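PDB 3VSN: Non-sulfated chondroitin lyase E66 from Autographa californica nucleopolyhedrovirus, which cleaves non-sulfated chondroitin as a polysaccharide lyase of the viral envelope and is essential for oral infectivity in the insect host. Local coordinates for residues I475-T481 with S531-L535; D487-Q493 with T504-G508. All coordinates share one frame; numbering follows the deposited sequence.

Contact 1 joins two neighbouring strands of a four-stranded antiparallel sheet, whereas contact 2 lays the start of helix 490-496 against strand 504-506, an outermost strand of a seven-stranded sheet. In sequence, contact 2 is nested within the loop that contact 1 closes, and the two centres are about 10 Å apart. Glu534 connects them: its OE1 is 2.9 Å from Phe490 N and its OE2 is 3.2 Å from Glu491 N, both probable hydrogen bonds. Arg479 adds packing, with CB 3.6 Å from Phe506 CZ. Both contacts lie in the β-rich part of the lyase, away from the catalytic residues, which include His246 and Tyr254.

Contact 1: residues I475-T481 with S531-L535; sequences IVLSRDT and SSVEL
The guanidinium of Arg479 meets Glu534 at its edge and Thr481 on one face. Glu534 OE1 lies near the guanidinium plane and accepts from Arg479 NE at 2.8 Å and from Arg479 NH2 at 3.0 Å, a side-on salt bridge in which two donors converge on one oxygen. The carboxylate and guanidinium planes are 71° apart; NE meets OE1 nearly along its C-O axis, NH2 from above the carboxylate plane. Over the face, Thr481 CG2 sits 3.7 Å above the plane, displaced toward the rim. CG lodged between the backbone N and carbonyl carbon (chi1 81°), together with a chain extended to NE, carries NE and NH2 to the Glu534 carboxylate.

Arg479 and Glu534 also form an antiparallel hydrogen-bonded pair, with Arg479 N to Glu534 O at 3.0 Å and Glu534 N to Arg479 O at 3.1 Å. Beyond the strand ends, Thr481 N donates to Ser532 O at 2.8 Å, from above the carbonyl plane, and a water links Thr481 OG1 to Ser531 O. On the sheet face that carries Ser478 and Leu535, Leu535 CD2 packs against Ser478 CB at 3.7 Å and also touches Ile475 CD1. Before Ser478 the strand carries a classic β bulge, Val476 and Leu477 sharing Val536 as their partner on the next strand.

Glu534 is buried; with Arg479 and the helix-end amides around it, its ionised form would probably be stabilised.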
ATOM      1  N   ILE A 475     -11.724  18.607   5.326  1.00 12.16           N
ATOM      2  CA  ILE A 475     -12.658  17.790   4.558  1.00 12.20           C
ATOM      3  C   ILE A 475     -13.187  16.652   5.428  1.00 12.14           C
ATOM      4  O   ILE A 475     -12.411  15.902   6.028  1.00 11.82           O
ATOM      5  CB  ILE A 475     -12.009  17.247   3.266  1.00 12.01           C
ATOM      6  CG1 ILE A 475     -11.562  18.417   2.380  1.00 12.07           C
ATOM      7  CG2 ILE A 475     -12.965  16.324   2.511  1.00 12.09           C
ATOM      8  CD1 ILE A 475     -10.778  18.009   1.150  1.00 11.98           C
ATOM      9  N   VAL A 476     -14.512  16.549   5.498  1.00 12.43           N
ATOM     10  CA  VAL A 476     -15.177  15.466   6.225  1.00 12.65           C
ATOM     11  C   VAL A 476     -15.574  14.343   5.256  1.00 13.07           C
ATOM     12  O   VAL A 476     -15.338  13.164   5.527  1.00 13.08           O
ATOM     13  CB  VAL A 476     -16.398  15.999   7.017  1.00 12.69           C
ATOM     14  CG1 VAL A 476     -17.170  14.862   7.674  1.00 12.63           C
ATOM     15  CG2 VAL A 476     -15.945  17.005   8.070  1.00 12.58           C
ATOM     16  N   LEU A 477     -16.181  14.720   4.131  1.00 13.57           N
ATOM     17  CA  LEU A 477     -16.563  13.779   3.078  1.00 14.23           C
ATOM     18  C   LEU A 477     -16.292  14.410   1.729  1.00 14.69           C
ATOM     19  O   LEU A 477     -16.507  15.612   1.549  1.00 14.61           O
ATOM     20  CB  LEU A 477     -18.053  13.421   3.153  1.00 14.55           C
ATOM     21  CG  LEU A 477     -18.571  12.028   3.550  1.00 14.96           C
ATOM     22  CD1 LEU A 477     -19.990  11.847   3.020  1.00 14.75           C
ATOM     23  CD2 LEU A 477     -17.686  10.875   3.089  1.00 15.06           C
ATOM     24  N   SER A 478     -15.834  13.597   0.783  1.00 15.18           N
ATOM     25  CA  SER A 478     -15.551  14.062  -0.570  1.00 15.86           C
ATOM     26  C   SER A 478     -16.109  13.078  -1.588  1.00 16.08           C
ATOM     27  O   SER A 478     -16.178  11.877  -1.323  1.00 15.98           O
ATOM     28  CB  SER A 478     -14.044  14.225  -0.774  1.00 16.23           C
ATOM     29  OG  SER A 478     -13.366  13.011  -0.497  1.00 17.14           O
ATOM     30  N   ARG A 479     -16.519  13.587  -2.746  1.00 16.42           N
ATOM     31  CA  ARG A 479     -16.948  12.717  -3.835  1.00 16.71           C
ATOM     32  C   ARG A 479     -16.528  13.238  -5.202  1.00 16.68           C
ATOM     33  O   ARG A 479     -16.555  14.443  -5.463  1.00 16.12           O
ATOM     34  CB  ARG A 479     -18.463  12.451  -3.789  1.00 17.32           C
ATOM     35  CG  ARG A 479     -19.347  13.537  -4.385  1.00 18.23           C
ATOM     36  CD  ARG A 479     -20.816  13.133  -4.391  1.00 19.00           C
ATOM     37  NE  ARG A 479     -21.665  14.228  -4.865  1.00 20.01           N
ATOM     38  CZ  ARG A 479     -22.113  14.351  -6.114  1.00 20.68           C
ATOM     39  NH1 ARG A 479     -21.809  13.437  -7.029  1.00 21.26           N
ATOM     40  NH2 ARG A 479     -22.877  15.385  -6.451  1.00 20.52           N
ATOM     41  N   ASP A 480     -16.119  12.298  -6.050  1.00 16.68           N
ATOM     42  CA  ASP A 480     -15.870  12.528  -7.465  1.00 17.16           C
ATOM     43  C   ASP A 480     -17.250  12.567  -8.122  1.00 17.22           C
ATOM     44  O   ASP A 480     -17.941  11.547  -8.179  1.00 16.84           O
ATOM     45  CB  ASP A 480     -15.021  11.369  -8.007  1.00 17.31           C
ATOM     46  CG  ASP A 480     -14.705  11.487  -9.495  1.00 17.93           C
ATOM     47  OD1 ASP A 480     -15.492  12.087 -10.258  1.00 18.10           O
ATOM     48  OD2 ASP A 480     -13.659  10.939  -9.906  1.00 18.16           O
ATOM     49  N   THR A 481     -17.647  13.744  -8.604  1.00 17.74           N
ATOM     50  CA  THR A 481     -19.002  13.958  -9.131  1.00 18.66           C
ATOM     51  C   THR A 481     -19.261  13.260 -10.470  1.00 19.24           C
ATOM     52  O   THR A 481     -20.401  13.210 -10.925  1.00 19.75           O
ATOM     53  CB  THR A 481     -19.345  15.459  -9.289  1.00 18.81           C
ATOM     54  OG1 THR A 481     -18.423  16.066 -10.199  1.00 19.10           O
ATOM     55  CG2 THR A 481     -19.284  16.188  -7.946  1.00 18.79           C
ATOM     56  N   SER A 531     -15.153  21.543 -10.715  1.00 21.08           N
ATOM     57  CA  SER A 531     -16.269  20.912 -11.418  1.00 21.48           C
ATOM     58  C   SER A 531     -16.313  19.381 -11.283  1.00 21.39           C
ATOM     59  O   SER A 531     -17.252  18.747 -11.765  1.00 22.62           O
ATOM     60  CB  SER A 531     -16.254  21.312 -12.896  1.00 22.31           C
ATOM     61  OG  SER A 531     -15.052  20.887 -13.510  1.00 23.05           O
ATOM     62  N   SER A 532     -15.314  18.797 -10.623  1.00 19.90           N
ATOM     63  CA  SER A 532     -15.206  17.340 -10.501  1.00 19.29           C
ATOM     64  C   SER A 532     -15.476  16.825  -9.085  1.00 18.18           C
ATOM     65  O   SER A 532     -15.550  15.612  -8.870  1.00 17.96           O
ATOM     66  CB  SER A 532     -13.807  16.877 -10.933  1.00 19.91           C
ATOM     67  OG  SER A 532     -13.510  17.274 -12.260  1.00 20.68           O
ATOM     68  N   VAL A 533     -15.610  17.741  -8.127  1.00 17.12           N
ATOM     69  CA  VAL A 533     -15.627  17.380  -6.707  1.00 16.49           C
ATOM     70  C   VAL A 533     -16.722  18.109  -5.919  1.00 16.12           C
ATOM     71  O   VAL A 533     -16.973  19.296  -6.146  1.00 15.83           O
ATOM     72  CB  VAL A 533     -14.247  17.662  -6.061  1.00 16.49           C
ATOM     73  CG1 VAL A 533     -14.260  17.367  -4.565  1.00 16.40           C
ATOM     74  CG2 VAL A 533     -13.155  16.844  -6.739  1.00 16.42           C
ATOM     75  N   GLU A 534     -17.370  17.386  -5.003  1.00 15.68           N
ATOM     76  CA  GLU A 534     -18.238  17.987  -3.985  1.00 15.51           C
ATOM     77  C   GLU A 534     -17.739  17.576  -2.593  1.00 14.89           C
ATOM     78  O   GLU A 534     -17.297  16.435  -2.395  1.00 14.71           O
ATOM     79  CB  GLU A 534     -19.704  17.574  -4.183  1.00 16.46           C
ATOM     80  CG  GLU A 534     -20.707  18.425  -3.409  1.00 17.61           C
ATOM     81  CD  GLU A 534     -22.139  17.903  -3.479  1.00 18.55           C
ATOM     82  OE1 GLU A 534     -22.343  16.699  -3.772  1.00 19.06           O
ATOM     83  OE2 GLU A 534     -23.074  18.702  -3.220  1.00 19.45           O
ATOM     84  N   LEU A 535     -17.811  18.504  -1.640  1.00 13.89           N
ATOM     85  CA  LEU A 535     -17.295  18.273  -0.290  1.00 13.47           C
ATOM     86  C   LEU A 535     -18.315  18.549   0.799  1.00 13.00           C
ATOM     87  O   LEU A 535     -19.180  19.414   0.653  1.00 12.79           O
ATOM     88  CB  LEU A 535     -16.084  19.173  -0.013  1.00 13.28           C
ATOM     89  CG  LEU A 535     -14.880  19.215  -0.953  1.00 13.52           C
ATOM     90  CD1 LEU A 535     -13.966  20.366  -0.549  1.00 13.35           C
ATOM     91  CD2 LEU A 535     -14.119  17.895  -0.942  1.00 13.50           C
TER
HETATM   92  O   HOH W   1     -19.944  18.530 -10.709  1.00 33.79           O

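Contact 2: residues D487-Q493 with T504-G508; sequences DLSFEAQ and TTFNG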
ATOM      1  N   ASP A 487     -26.662   7.631  -4.176  1.00 21.07           N
ATOM      2  CA  ASP A 487     -26.595   8.751  -3.230  1.00 20.07           C
ATOM      3  C   ASP A 487     -26.999  10.043  -3.947  1.00 19.05           C
ATOM      4  O   ASP A 487     -26.510  10.313  -5.043  1.00 18.88           O
ATOM      5  CB  ASP A 487     -25.158   8.931  -2.693  1.00 20.81           C
ATOM      6  CG  ASP A 487     -24.530   7.631  -2.181  1.00 21.46           C
ATOM      7  OD1 ASP A 487     -25.096   7.025  -1.246  1.00 21.74           O
ATOM      8  OD2 ASP A 487     -23.452   7.229  -2.698  1.00 21.18           O
ATOM      9  N   LEU A 488     -27.875  10.844  -3.340  1.00 17.73           N
ATOM     10  CA  LEU A 488     -28.155  12.189  -3.865  1.00 16.97           C
ATOM     11  C   LEU A 488     -26.946  13.089  -3.613  1.00 16.15           C
ATOM     12  O   LEU A 488     -26.049  12.722  -2.843  1.00 15.46           O
ATOM     13  CB  LEU A 488     -29.409  12.795  -3.223  1.00 17.40           C
ATOM     14  CG  LEU A 488     -30.766  12.105  -3.421  1.00 17.89           C
ATOM     15  CD1 LEU A 488     -31.854  12.889  -2.700  1.00 18.35           C
ATOM     16  CD2 LEU A 488     -31.124  11.943  -4.891  1.00 18.05           C
ATOM     17  N   SER A 489     -26.909  14.257  -4.253  1.00 15.43           N
ATOM     18  CA  SER A 489     -25.813  15.197  -4.023  1.00 14.91           C
ATOM     19  C   SER A 489     -25.764  15.562  -2.539  1.00 14.52           C
ATOM     20  O   SER A 489     -26.766  15.431  -1.827  1.00 14.35           O
ATOM     21  CB  SER A 489     -25.967  16.459  -4.872  1.00 15.04           C
ATOM     22  OG  SER A 489     -26.962  17.314  -4.337  1.00 14.92           O
ATOM     23  N   PHE A 490     -24.601  16.009  -2.076  1.00 14.07           N
ATOM     24  CA  PHE A 490     -24.456  16.403  -0.679  1.00 13.83           C
ATOM     25  C   PHE A 490     -25.423  17.533  -0.317  1.00 13.86           C
ATOM     26  O   PHE A 490     -26.008  17.527   0.764  1.00 13.71           O
ATOM     27  CB  PHE A 490     -23.010  16.797  -0.351  1.00 13.57           C
ATOM     28  CG  PHE A 490     -22.017  15.662  -0.457  1.00 13.39           C
ATOM     29  CD1 PHE A 490     -22.431  14.330  -0.426  1.00 13.41           C
ATOM     30  CD2 PHE A 490     -20.657  15.934  -0.555  1.00 13.17           C
ATOM     31  CE1 PHE A 490     -21.509  13.296  -0.514  1.00 13.46           C
ATOM     32  CE2 PHE A 490     -19.730  14.912  -0.638  1.00 13.27           C
ATOM     33  CZ  PHE A 490     -20.155  13.588  -0.615  1.00 13.51           C
ATOM     34  N   GLU A 491     -25.615  18.485  -1.230  1.00 13.80           N
ATOM     35  CA  GLU A 491     -26.540  19.585  -0.968  1.00 13.95           C
ATOM     36  C   GLU A 491     -27.992  19.109  -0.881  1.00 13.67           C
ATOM     37  O   GLU A 491     -28.728  19.538   0.008  1.00 13.84           O
ATOM     38  CB  GLU A 491     -26.378  20.715  -1.986  1.00 14.46           C
ATOM     39  CG  GLU A 491     -26.972  22.034  -1.511  1.00 15.16           C
ATOM     40  CD  GLU A 491     -26.262  23.253  -2.083  1.00 15.73           C
ATOM     41  OE1 GLU A 491     -26.224  23.391  -3.322  1.00 16.21           O
ATOM     42  OE2 GLU A 491     -25.756  24.083  -1.291  1.00 15.83           O
ATOM     43  N   ALA A 492     -28.393  18.213  -1.783  1.00 13.34           N
ATOM     44  CA  ALA A 492     -29.741  17.642  -1.751  1.00 13.38           C
ATOM     45  C   ALA A 492     -29.985  16.835  -0.473  1.00 13.20           C
ATOM     46  O   ALA A 492     -31.058  16.924   0.123  1.00 13.33           O
ATOM     47  CB  ALA A 492     -29.999  16.788  -2.988  1.00 13.76           C
ATOM     48  N   GLN A 493     -28.986  16.058  -0.055  1.00 12.88           N
ATOM     49  CA  GLN A 493     -29.060  15.310   1.204  1.00 12.64           C
ATOM     50  C   GLN A 493     -29.235  16.254   2.392  1.00 12.55           C
ATOM     51  O   GLN A 493     -30.061  16.007   3.268  1.00 12.35           O
ATOM     52  CB  GLN A 493     -27.813  14.446   1.414  1.00 12.49           C
ATOM     53  CG  GLN A 493     -27.733  13.212   0.524  1.00 12.51           C
ATOM     54  CD  GLN A 493     -26.601  12.286   0.931  1.00 12.52           C
ATOM     55  OE1 GLN A 493     -26.506  11.879   2.090  1.00 12.40           O
ATOM     56  NE2 GLN A 493     -25.731  11.955  -0.019  1.00 12.43           N
ATOM     57  N   THR A 504     -24.768  12.676   6.210  1.00 12.74           N
ATOM     58  CA  THR A 504     -24.548  12.658   4.761  1.00 12.70           C
ATOM     59  C   THR A 504     -23.820  11.372   4.370  1.00 12.75           C
ATOM     60  O   THR A 504     -22.896  10.949   5.058  1.00 12.52           O
ATOM     61  CB  THR A 504     -23.771  13.902   4.288  1.00 12.76           C
ATOM     62  OG1 THR A 504     -24.529  15.073   4.613  1.00 12.80           O
ATOM     63  CG2 THR A 504     -23.545  13.874   2.776  1.00 12.80           C
ATOM     64  N   THR A 505     -24.259  10.760   3.270  1.00 13.10           N
ATOM     65  CA  THR A 505     -23.768   9.455   2.842  1.00 13.33           C
ATOM     66  C   THR A 505     -23.095   9.525   1.471  1.00 13.21           C
ATOM     67  O   THR A 505     -23.599  10.177   0.549  1.00 13.05           O
ATOM     68  CB  THR A 505     -24.926   8.431   2.783  1.00 13.92           C
ATOM     69  OG1 THR A 505     -25.608   8.410   4.044  1.00 14.85           O
ATOM     70  CG2 THR A 505     -24.414   7.025   2.473  1.00 14.09           C
ATOM     71  N   PHE A 506     -21.947   8.864   1.348  1.00 13.05           N
ATOM     72  CA  PHE A 506     -21.379   8.580   0.035  1.00 12.98           C
ATOM     73  C   PHE A 506     -20.668   7.232   0.014  1.00 12.88           C
ATOM     74  O   PHE A 506     -19.854   6.936   0.898  1.00 12.65           O
ATOM     75  CB  PHE A 506     -20.421   9.684  -0.444  1.00 13.21           C
ATOM     76  CG  PHE A 506     -19.870   9.430  -1.821  1.00 13.26           C
ATOM     77  CD1 PHE A 506     -20.702   9.503  -2.935  1.00 13.42           C
ATOM     78  CD2 PHE A 506     -18.535   9.079  -2.006  1.00 13.59           C
ATOM     79  CE1 PHE A 506     -20.216   9.247  -4.207  1.00 13.49           C
ATOM     80  CE2 PHE A 506     -18.042   8.822  -3.280  1.00 13.51           C
ATOM     81  CZ  PHE A 506     -18.885   8.909  -4.381  1.00 13.59           C
ATOM     82  N   ASN A 507     -20.988   6.423  -0.995  1.00 12.71           N
ATOM     83  CA  ASN A 507     -20.256   5.182  -1.274  1.00 12.87           C
ATOM     84  C   ASN A 507     -20.108   4.283  -0.036  1.00 12.87           C
ATOM     85  O   ASN A 507     -19.013   3.795   0.272  1.00 13.09           O
ATOM     86  CB  ASN A 507     -18.883   5.522  -1.890  1.00 12.87           C
ATOM     87  CG  ASN A 507     -18.252   4.351  -2.617  1.00 12.97           C
ATOM     88  OD1 ASN A 507     -18.929   3.392  -2.981  1.00 13.15           O
ATOM     89  ND2 ASN A 507     -16.942   4.430  -2.838  1.00 12.84           N
ATOM     90  N   GLY A 508     -21.213   4.094   0.682  1.00 12.75           N
ATOM     91  CA  GLY A 508     -21.259   3.215   1.854  1.00 12.79           C
ATOM     92  C   GLY A 508     -20.619   3.754   3.126  1.00 12.94           C
ATOM     93  O   GLY A 508     -20.357   2.994   4.059  1.00 12.58           O
TER
HETATM   94  O   HOH W   2     -23.936   4.673  -0.131  1.00 16.88           O
HETATM   95  O   HOH W   3     -24.495  17.262   3.044  1.00 12.07           O
HETATM   96  O   HOH W   4     -27.957  10.386   3.847  1.00 14.01           O
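Asp487 reaches the turn after strand 504-506: its OD2 accepts from Asn507 N at 3.1 Å, the N-H...O bond almost straight (176°) but approaching from above the carboxylate plane. Thr485 OG1 is a second partner of OD2, while a water bridges OD1 to Gly508 N. Ser489 then caps the helix, its OG accepting from Ala492 N at 3.1 Å. In the first turn, the Phe490 ring presents its edge to Phe506 CB, 3.8 Å from CE1, and Phe490 CD1 lies 3.4 Å from Thr504 CG2. Another water donates to both Phe490 O and Thr504 OG1, the latter also hydrogen-bonded to Ser501 O. At Gln493 the chain extends beyond CG and delivers its amide to the backbone of Thr505. Gln493 OE1 accepts from Thr505 N at 2.8 Å, on an in-plane lone pair, and Gln493 NE2 donates to Thr505 O at 2.8 Å with an angle of 177°. NE2 also donates to Leu488 O at 2.9 Å; that oxygen lies close to the Gln493 amide plane, while NE2 is tilted from the Leu488 carbonyl plane.

Gln493 thus uses both ends of its amide to pair with the N-H and C=O of one residue on an outermost strand. These bonds fix which end is oxygen and which nitrogen, and tie the helix start to the sheet edge.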